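Local coordinates for TraM protein (Plasmid R64, PDB 3WZ3) that is probably an inner-membrane component of the plasmid's type IVB secretion machinery, the fragment here being its periplasmic domain, at residues V87-F92 with E115-R120; P95-L100 with K107-F112; L24-Y29 with K65-A70. One frame throughout, in Å; residues are numbered along the deposited sequence.

Contact 1. Residues V87-F92 with E115-R120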
# COMPACT_ATOMS: atom_id res chain seq x y z
N VAL A 87 13.15 -5.32 -17.03
CA VAL A 87 12.43 -4.33 -16.24
C VAL A 87 13.00 -4.30 -14.82
O VAL A 87 13.03 -5.33 -14.13
CB VAL A 87 10.93 -4.63 -16.16
CG1 VAL A 87 10.22 -3.63 -15.22
CG2 VAL A 87 10.30 -4.59 -17.55
N TRP A 88 13.47 -3.13 -14.40
CA TRP A 88 14.08 -2.98 -13.08
C TRP A 88 12.99 -3.00 -12.02
O TRP A 88 11.90 -2.49 -12.23
CB TRP A 88 14.89 -1.68 -12.96
CG TRP A 88 15.89 -1.77 -11.86
CD1 TRP A 88 15.80 -1.22 -10.61
CD2 TRP A 88 17.12 -2.49 -11.89
NE1 TRP A 88 16.91 -1.55 -9.87
CE2 TRP A 88 17.74 -2.33 -10.63
CE3 TRP A 88 17.78 -3.25 -12.86
CZ2 TRP A 88 18.97 -2.93 -10.32
CZ3 TRP A 88 18.99 -3.85 -12.54
CH2 TRP A 88 19.57 -3.68 -11.29
N PHE A 89 13.30 -3.61 -10.89
CA PHE A 89 12.39 -3.65 -9.74
C PHE A 89 13.17 -3.46 -8.45
O PHE A 89 14.40 -3.69 -8.39
CB PHE A 89 11.61 -4.97 -9.68
CG PHE A 89 12.45 -6.13 -9.23
CD1 PHE A 89 12.58 -6.42 -7.88
CD2 PHE A 89 13.14 -6.92 -10.16
CE1 PHE A 89 13.39 -7.49 -7.45
CE2 PHE A 89 13.93 -7.99 -9.73
CZ PHE A 89 14.05 -8.26 -8.38
N TRP A 90 12.44 -3.05 -7.42
CA TRP A 90 12.97 -2.92 -6.07
C TRP A 90 11.96 -3.58 -5.13
O TRP A 90 10.74 -3.40 -5.30
CB TRP A 90 13.08 -1.47 -5.63
CG TRP A 90 13.84 -0.52 -6.49
CD1 TRP A 90 15.14 -0.10 -6.30
CD2 TRP A 90 13.34 0.21 -7.62
NE1 TRP A 90 15.48 0.83 -7.26
CE2 TRP A 90 14.39 1.03 -8.08
CE3 TRP A 90 12.12 0.24 -8.29
CZ2 TRP A 90 14.24 1.88 -9.16
CZ3 TRP A 90 11.99 1.09 -9.38
CH2 TRP A 90 13.04 1.89 -9.80
N THR A 91 12.44 -4.32 -4.15
CA THR A 91 11.58 -4.88 -3.10
C THR A 91 11.93 -4.22 -1.77
O THR A 91 13.09 -4.27 -1.33
CB THR A 91 11.75 -6.39 -3.01
OG1 THR A 91 11.36 -7.00 -4.24
CG2 THR A 91 10.93 -6.98 -1.85
N PHE A 92 10.93 -3.63 -1.12
CA PHE A 92 11.08 -2.93 0.15
C PHE A 92 10.22 -3.58 1.21
O PHE A 92 9.20 -4.19 0.91
CB PHE A 92 10.61 -1.47 0.03
CG PHE A 92 11.45 -0.62 -0.90
CD1 PHE A 92 12.63 -0.05 -0.47
CD2 PHE A 92 11.04 -0.40 -2.19
CE1 PHE A 92 13.40 0.73 -1.34
CE2 PHE A 92 11.79 0.37 -3.05
CZ PHE A 92 12.97 0.93 -2.63
N GLU A 115 5.57 -5.90 2.69
CA GLU A 115 6.55 -6.04 1.62
C GLU A 115 5.91 -5.56 0.33
O GLU A 115 4.80 -5.96 -0.01
CB GLU A 115 7.02 -7.48 1.48
CG GLU A 115 8.08 -7.65 0.40
CD GLU A 115 8.50 -9.06 0.26
OE1 GLU A 115 8.50 -9.59 -0.88
OE2 GLU A 115 8.82 -9.68 1.31
N ILE A 116 6.62 -4.69 -0.38
CA ILE A 116 6.16 -4.04 -1.59
C ILE A 116 7.23 -4.24 -2.66
O ILE A 116 8.39 -3.90 -2.43
CB ILE A 116 6.04 -2.51 -1.32
CG1 ILE A 116 5.05 -2.27 -0.17
CG2 ILE A 116 5.63 -1.76 -2.58
CD1 ILE A 116 3.71 -2.71 -0.51
N THR A 117 6.88 -4.80 -3.81
CA THR A 117 7.78 -4.81 -4.95
C THR A 117 7.28 -3.80 -5.98
O THR A 117 6.12 -3.88 -6.43
CB THR A 117 7.96 -6.18 -5.59
OG1 THR A 117 8.59 -7.07 -4.66
CG2 THR A 117 8.88 -6.07 -6.80
N ILE A 118 8.15 -2.86 -6.32
CA ILE A 118 7.86 -1.79 -7.26
C ILE A 118 8.63 -2.09 -8.53
O ILE A 118 9.82 -2.41 -8.48
CB ILE A 118 8.32 -0.45 -6.69
CG1 ILE A 118 7.49 -0.10 -5.46
CG2 ILE A 118 8.19 0.67 -7.75
CD1 ILE A 118 8.05 1.03 -4.63
N GLN A 119 7.96 -2.01 -9.67
CA GLN A 119 8.64 -2.18 -10.95
C GLN A 119 8.57 -0.91 -11.78
O GLN A 119 7.65 -0.11 -11.63
CB GLN A 119 8.05 -3.35 -11.75
CG GLN A 119 6.60 -3.12 -12.21
CD GLN A 119 5.99 -4.37 -12.84
OE1 GLN A 119 6.63 -5.42 -12.93
NE2 GLN A 119 4.75 -4.26 -13.29
N ARG A 120 9.54 -0.73 -12.67
CA ARG A 120 9.53 0.37 -13.61
C ARG A 120 8.41 0.19 -14.64
O ARG A 120 8.05 -0.93 -14.99
CB ARG A 120 10.88 0.42 -14.35
CG ARG A 120 12.03 1.03 -13.55
CD ARG A 120 11.78 2.50 -13.13
NE ARG A 120 11.13 3.25 -14.22
CZ ARG A 120 11.75 3.69 -15.30
NH1 ARG A 120 13.07 3.57 -15.43
NH2 ARG A 120 11.04 4.30 -16.24
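Strands 88-92 and 115-120 run antiparallel, their axes 4.6 Å apart at 165°, with W90-I118 and F92-I116 as hydrogen-bonded pairs and F89-Q119 and T91-T117 as non-hydrogen-bonded ones. The bonds are straight; W90 N gives to I118 O at 2.9 Å and I118 N to W90 O at 2.8 Å. On the face of F89, T91, T117 and Q119, two threonines meet hydroxyl to hydroxyl, T91 OG1 to T117 OG1 at 2.8 Å. Both carry OG1 anti to the carbonyl carbon (chi1 -62° and -65°), which brings the oxygens together across the pair. On the other face, W90 meets I118 with CE3 at 4.0 Å from CG2, and I118 CD1 reaches F92 CE2 at 4.1 Å. The R120 chain, bent at chi2 and chi3, brings CD to the indole edge, 3.6 Å from W90 CH2. W88 CD1 lies over the rim of one W90 ring face. R120 NE is hydrogen-bonded to G129 O, and the guanidinium makes a cation-pi contact with W5. The two faces differ in chemistry: two buried hydroxyls share one hydrogen bond on one, while on the other the W90 and F92 rings face helix 7-22 and the isoleucines touch strand 130-139.

Contact 2. Residues P95-L100 with K107-F112; sequences PVRMRL and KPEQSF
E109, F112 and K107 lose the most surface here, and each engages segment 95-100 in a different way. E109 stretches its extended chain across the strand (CG anti to the backbone N, chi1 -175°), passing CG over M98 O at 3.5 Å. Its OE1 then takes R97 NH1 at 3.1 Å on the syn lone pair, close to the guanidinium plane, although guanidinium and carboxylate are turned 57° against each other. This salt bridge, held by one hydrogen bond, lies over the aliphatic part of R97, with E109 CD 3.8 Å from R97 CB. F112, on the opposite face, turns a ring edge to selenomethionine M98: CG of M98 lies 3.9 Å from F112 CE2. The M98 chain bends at chi3, so that SE and CE come round obliquely to the ring, SE 5.2 Å from the F112 centroid in a Met-aromatic contact. K107 is gripped by its backbone at both ends: its N gives to L100 O, and its O receives R99 NE at 2.7 Å, nearly along the C=O axis and near the guanidinium plane. Its CG packs on L100 CB, and its NZ reaches E64 in a salt bridge. A water accepts from L100 N and donates to P108 O, linking the two beside the K107 N to L100 O bond. Further along, V96-F112 and M98-Q110 form antiparallel hydrogen-bonded pairs, the latter with both bonds at 2.9 Å. Together the segments make the end of the hairpin of strands 88-101 and 110-120 that lies next to its connecting loop. Strand 67-82 flanks segment 95-100, strand 130-139 touches F112, and helix 57-64 packs on L100.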
# COMPACT_ATOMS: atom_id res chain seq x y z
N PRO A 95 7.46 -1.14 8.19
CA PRO A 95 6.52 -1.33 9.30
C PRO A 95 5.27 -0.48 9.06
O PRO A 95 5.41 0.65 8.58
CB PRO A 95 7.29 -0.78 10.52
CG PRO A 95 8.69 -0.49 10.06
CD PRO A 95 8.65 -0.37 8.57
N VAL A 96 4.09 -1.02 9.35
CA VAL A 96 2.86 -0.26 9.26
C VAL A 96 2.01 -0.58 10.49
O VAL A 96 1.80 -1.76 10.81
CB VAL A 96 2.06 -0.64 8.00
CG1 VAL A 96 0.73 0.13 7.96
CG2 VAL A 96 2.89 -0.37 6.76
N ARG A 97 1.55 0.44 11.19
CA ARG A 97 0.59 0.22 12.25
C ARG A 97 -0.71 0.89 11.82
O ARG A 97 -0.69 1.97 11.26
CB ARG A 97 1.10 0.77 13.60
CG ARG A 97 1.48 2.22 13.60
CD ARG A 97 2.17 2.59 14.93
NE ARG A 97 2.58 3.99 14.99
CZ ARG A 97 1.80 4.99 15.36
NH1 ARG A 97 0.54 4.76 15.72
NH2 ARG A 97 2.26 6.24 15.38
N MSE A 98 -1.83 0.21 12.04
CA MSE A 98 -3.11 0.77 11.62
C MSE A 98 -4.21 0.51 12.63
O MSE A 98 -4.12 -0.41 13.44
CB MSE A 98 -3.51 0.25 10.23
CG MSE A 98 -3.85 -1.21 10.16
SE MSE A 98 -4.30 -1.82 8.34
CE MSE A 98 -2.52 -1.76 7.57
N ARG A 99 -5.24 1.33 12.59
CA ARG A 99 -6.29 1.25 13.60
C ARG A 99 -7.61 1.72 13.05
O ARG A 99 -7.67 2.76 12.40
CB ARG A 99 -5.91 2.09 14.82
CG ARG A 99 -6.84 1.83 16.00
CD ARG A 99 -6.41 2.61 17.22
NE ARG A 99 -7.02 2.05 18.42
CZ ARG A 99 -6.66 2.36 19.66
NH1 ARG A 99 -5.67 3.22 19.87
NH2 ARG A 99 -7.28 1.80 20.68
N LEU A 100 -8.67 0.97 13.31
CA LEU A 100 -10.03 1.41 13.00
C LEU A 100 -10.54 2.29 14.12
O LEU A 100 -10.51 1.89 15.29
CB LEU A 100 -10.93 0.19 12.77
CG LEU A 100 -10.65 -0.56 11.46
CD1 LEU A 100 -11.16 -2.00 11.50
CD2 LEU A 100 -11.23 0.23 10.29
N LYS A 107 -11.15 0.08 17.45
CA LYS A 107 -10.63 -1.27 17.54
C LYS A 107 -9.15 -1.20 17.96
O LYS A 107 -8.50 -0.16 17.84
CB LYS A 107 -10.76 -2.02 16.21
CG LYS A 107 -12.15 -2.02 15.60
CD LYS A 107 -13.15 -2.87 16.36
CE LYS A 107 -14.51 -2.83 15.68
NZ LYS A 107 -15.42 -3.94 16.09
N PRO A 108 -8.61 -2.32 18.46
CA PRO A 108 -7.20 -2.33 18.84
C PRO A 108 -6.29 -2.07 17.64
O PRO A 108 -6.59 -2.51 16.52
CB PRO A 108 -7.00 -3.74 19.37
CG PRO A 108 -8.36 -4.18 19.80
CD PRO A 108 -9.28 -3.59 18.79
N GLU A 109 -5.19 -1.37 17.88
CA GLU A 109 -4.20 -1.18 16.82
C GLU A 109 -3.65 -2.53 16.37
O GLU A 109 -3.49 -3.47 17.18
CB GLU A 109 -3.08 -0.30 17.32
CG GLU A 109 -2.05 0.05 16.27
CD GLU A 109 -0.95 0.91 16.83
OE1 GLU A 109 -0.91 2.12 16.52
OE2 GLU A 109 -0.12 0.38 17.60
N GLN A 110 -3.36 -2.65 15.08
CA GLN A 110 -2.65 -3.81 14.55
C GLN A 110 -1.34 -3.38 13.91
O GLN A 110 -1.25 -2.30 13.29
CB GLN A 110 -3.47 -4.54 13.50
CG GLN A 110 -4.77 -5.16 13.97
CD GLN A 110 -5.38 -5.98 12.85
OE1 GLN A 110 -5.47 -7.20 12.95
NE2 GLN A 110 -5.76 -5.32 11.76
N SER A 111 -0.32 -4.22 14.07
CA SER A 111 1.02 -3.93 13.60
C SER A 111 1.43 -4.94 12.54
O SER A 111 1.21 -6.13 12.71
CB SER A 111 1.98 -4.03 14.80
OG SER A 111 3.31 -3.75 14.44
N PHE A 112 2.05 -4.46 11.46
CA PHE A 112 2.43 -5.30 10.33
C PHE A 112 3.79 -4.87 9.79
O PHE A 112 4.26 -3.76 10.06
CB PHE A 112 1.42 -5.16 9.17
CG PHE A 112 -0.01 -5.46 9.54
CD1 PHE A 112 -0.50 -6.76 9.45
CD2 PHE A 112 -0.86 -4.46 9.95
CE1 PHE A 112 -1.83 -7.04 9.79
CE2 PHE A 112 -2.18 -4.73 10.29
CZ PHE A 112 -2.66 -6.02 10.21
O HOH W 1 -8.03 -1.71 14.15

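Contact 3. Residues L24-Y29 with K65-A70; sequences LDFVHY and KMNLTA
An asparagine side chain does the work of a backbone carbonyl here: N67 OD1 accepts the amide of F26 at 2.7 Å, with the donor in the carbonyl plane. N67 holds CG anti to the carbonyl carbon (chi1 -68°), so its amide runs alongside the D25 carboxylate. The same OD1 sits at the edge of the F26 ring, 3.2 Å from CD1, and one water bridges N67 ND2 to D25 OD2. Beside this, L24 and L68 form a single antiparallel hydrogen-bonded pair, with L24 N to L68 O and L68 N to L24 O both at 2.9 Å. Helices laid against a curved antiparallel sheet are consistent with this family's NTF2-like clan; here the connection from helix 7-22 to helix 29-35 joins the edge strand 67-82. D25 OD1 takes V27 N from above the carboxylate plane in an Asx turn and N-cap residue H28 N on its anti lone pair; its negative charge would probably interact favourably with the start of helix 29-35. F26 has V27 CG2 over one ring face and K65 O over the opposite one, with K65 CG touching CD2. M66 O, 3.3 Å from F26 CB, is buried with no partner.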
# COMPACT_ATOMS: atom_id res chain seq x y z
N LEU A 24 -8.24 5.76 5.36
CA LEU A 24 -9.50 5.71 4.64
C LEU A 24 -10.61 6.33 5.47
O LEU A 24 -10.68 6.16 6.69
CB LEU A 24 -9.86 4.26 4.31
CG LEU A 24 -8.87 3.49 3.44
CD1 LEU A 24 -9.34 2.04 3.34
CD2 LEU A 24 -8.67 4.11 2.05
N ASP A 25 -11.50 7.03 4.77
CA ASP A 25 -12.60 7.74 5.41
C ASP A 25 -13.89 6.92 5.30
O ASP A 25 -14.17 6.34 4.25
CB ASP A 25 -12.78 9.06 4.68
CG ASP A 25 -13.86 9.90 5.27
OD1 ASP A 25 -15.01 9.77 4.81
OD2 ASP A 25 -13.56 10.71 6.18
N PHE A 26 -14.70 6.90 6.36
CA PHE A 26 -15.89 6.04 6.33
C PHE A 26 -16.92 6.42 5.26
O PHE A 26 -17.73 5.58 4.86
CB PHE A 26 -16.56 5.88 7.71
CG PHE A 26 -17.42 7.04 8.11
CD1 PHE A 26 -16.86 8.16 8.72
CD2 PHE A 26 -18.79 7.01 7.92
CE1 PHE A 26 -17.66 9.24 9.11
CE2 PHE A 26 -19.58 8.07 8.31
CZ PHE A 26 -19.02 9.18 8.90
N VAL A 27 -16.88 7.67 4.80
CA VAL A 27 -17.76 8.10 3.73
C VAL A 27 -17.12 7.88 2.35
O VAL A 27 -17.75 7.32 1.46
CB VAL A 27 -18.16 9.59 3.89
CG1 VAL A 27 -19.03 10.04 2.70
CG2 VAL A 27 -18.92 9.79 5.21
N HIS A 28 -15.85 8.29 2.20
CA HIS A 28 -15.23 8.34 0.88
C HIS A 28 -14.28 7.21 0.55
O HIS A 28 -13.63 7.26 -0.49
CB HIS A 28 -14.53 9.70 0.71
CG HIS A 28 -15.46 10.85 0.90
ND1 HIS A 28 -16.36 11.23 -0.08
CD2 HIS A 28 -15.69 11.66 1.96
CE1 HIS A 28 -17.08 12.24 0.37
NE2 HIS A 28 -16.71 12.52 1.60
N TYR A 29 -14.23 6.18 1.40
CA TYR A 29 -13.25 5.10 1.20
C TYR A 29 -13.27 4.44 -0.19
O TYR A 29 -12.21 4.11 -0.74
CB TYR A 29 -13.38 4.03 2.29
CG TYR A 29 -14.63 3.19 2.20
CD1 TYR A 29 -15.84 3.65 2.72
CD2 TYR A 29 -14.61 1.93 1.62
CE1 TYR A 29 -16.99 2.86 2.66
CE2 TYR A 29 -15.75 1.15 1.55
CZ TYR A 29 -16.93 1.62 2.07
OH TYR A 29 -18.06 0.84 1.99
N LYS A 65 -19.07 2.41 10.61
CA LYS A 65 -18.85 3.84 10.35
C LYS A 65 -17.55 4.30 11.00
O LYS A 65 -17.49 5.31 11.71
CB LYS A 65 -20.03 4.68 10.85
CG LYS A 65 -21.19 4.75 9.87
CD LYS A 65 -21.74 3.38 9.52
CE LYS A 65 -22.73 2.90 10.57
NZ LYS A 65 -23.61 1.78 10.09
N MSE A 66 -16.50 3.52 10.76
CA MSE A 66 -15.20 3.81 11.32
C MSE A 66 -14.25 4.23 10.21
O MSE A 66 -14.36 3.77 9.07
CB MSE A 66 -14.64 2.59 12.04
CG MSE A 66 -15.40 2.22 13.33
SE MSE A 66 -14.50 0.77 14.26
CE MSE A 66 -15.43 0.86 15.97
N ASN A 67 -13.32 5.11 10.56
CA ASN A 67 -12.24 5.45 9.66
C ASN A 67 -11.10 4.48 9.90
O ASN A 67 -10.99 3.92 10.98
CB ASN A 67 -11.75 6.87 9.93
CG ASN A 67 -12.79 7.93 9.56
OD1 ASN A 67 -13.66 7.69 8.75
ND2 ASN A 67 -12.65 9.11 10.14
N LEU A 68 -10.25 4.30 8.90
CA LEU A 68 -9.00 3.57 9.09
C LEU A 68 -7.87 4.58 9.10
O LEU A 68 -7.79 5.43 8.22
CB LEU A 68 -8.76 2.59 7.95
CG LEU A 68 -7.50 1.73 8.09
CD1 LEU A 68 -7.62 0.76 9.27
CD2 LEU A 68 -7.26 0.93 6.81
N THR A 69 -7.00 4.49 10.11
CA THR A 69 -5.83 5.34 10.21
C THR A 69 -4.60 4.46 10.21
O THR A 69 -4.64 3.33 10.67
CB THR A 69 -5.89 6.20 11.48
OG1 THR A 69 -5.77 5.35 12.63
CG2 THR A 69 -7.23 6.95 11.55
N ALA A 70 -3.50 4.97 9.66
CA ALA A 70 -2.27 4.19 9.64
C ALA A 70 -1.05 5.06 9.60
O ALA A 70 -1.06 6.14 8.99
CB ALA A 70 -2.26 3.25 8.42
O HOH W 2 -14.45 11.17 8.74

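All three contacts reach one antiparallel sheet in the order 67-82, 88-101, 110-120, 130-139. Contacts 1 and 2 use the same hairpin at its two ends, their centres about 24 Å apart on opposite sides of the chain's centre, and contact 2 lies nearer the turn. Contact 3 reaches the neighbouring strand 67-82, its centre about 14 Å from that of contact 2. These two touch directly: R99 N probably gives a hydrogen bond to T69 O at 2.8 Å, and A70 CB packs 3.5 Å from R97 O. Contacts 1 and 3 lie about 28 Å apart by centres and about 12 Å by nearest atoms, joined through the sheet.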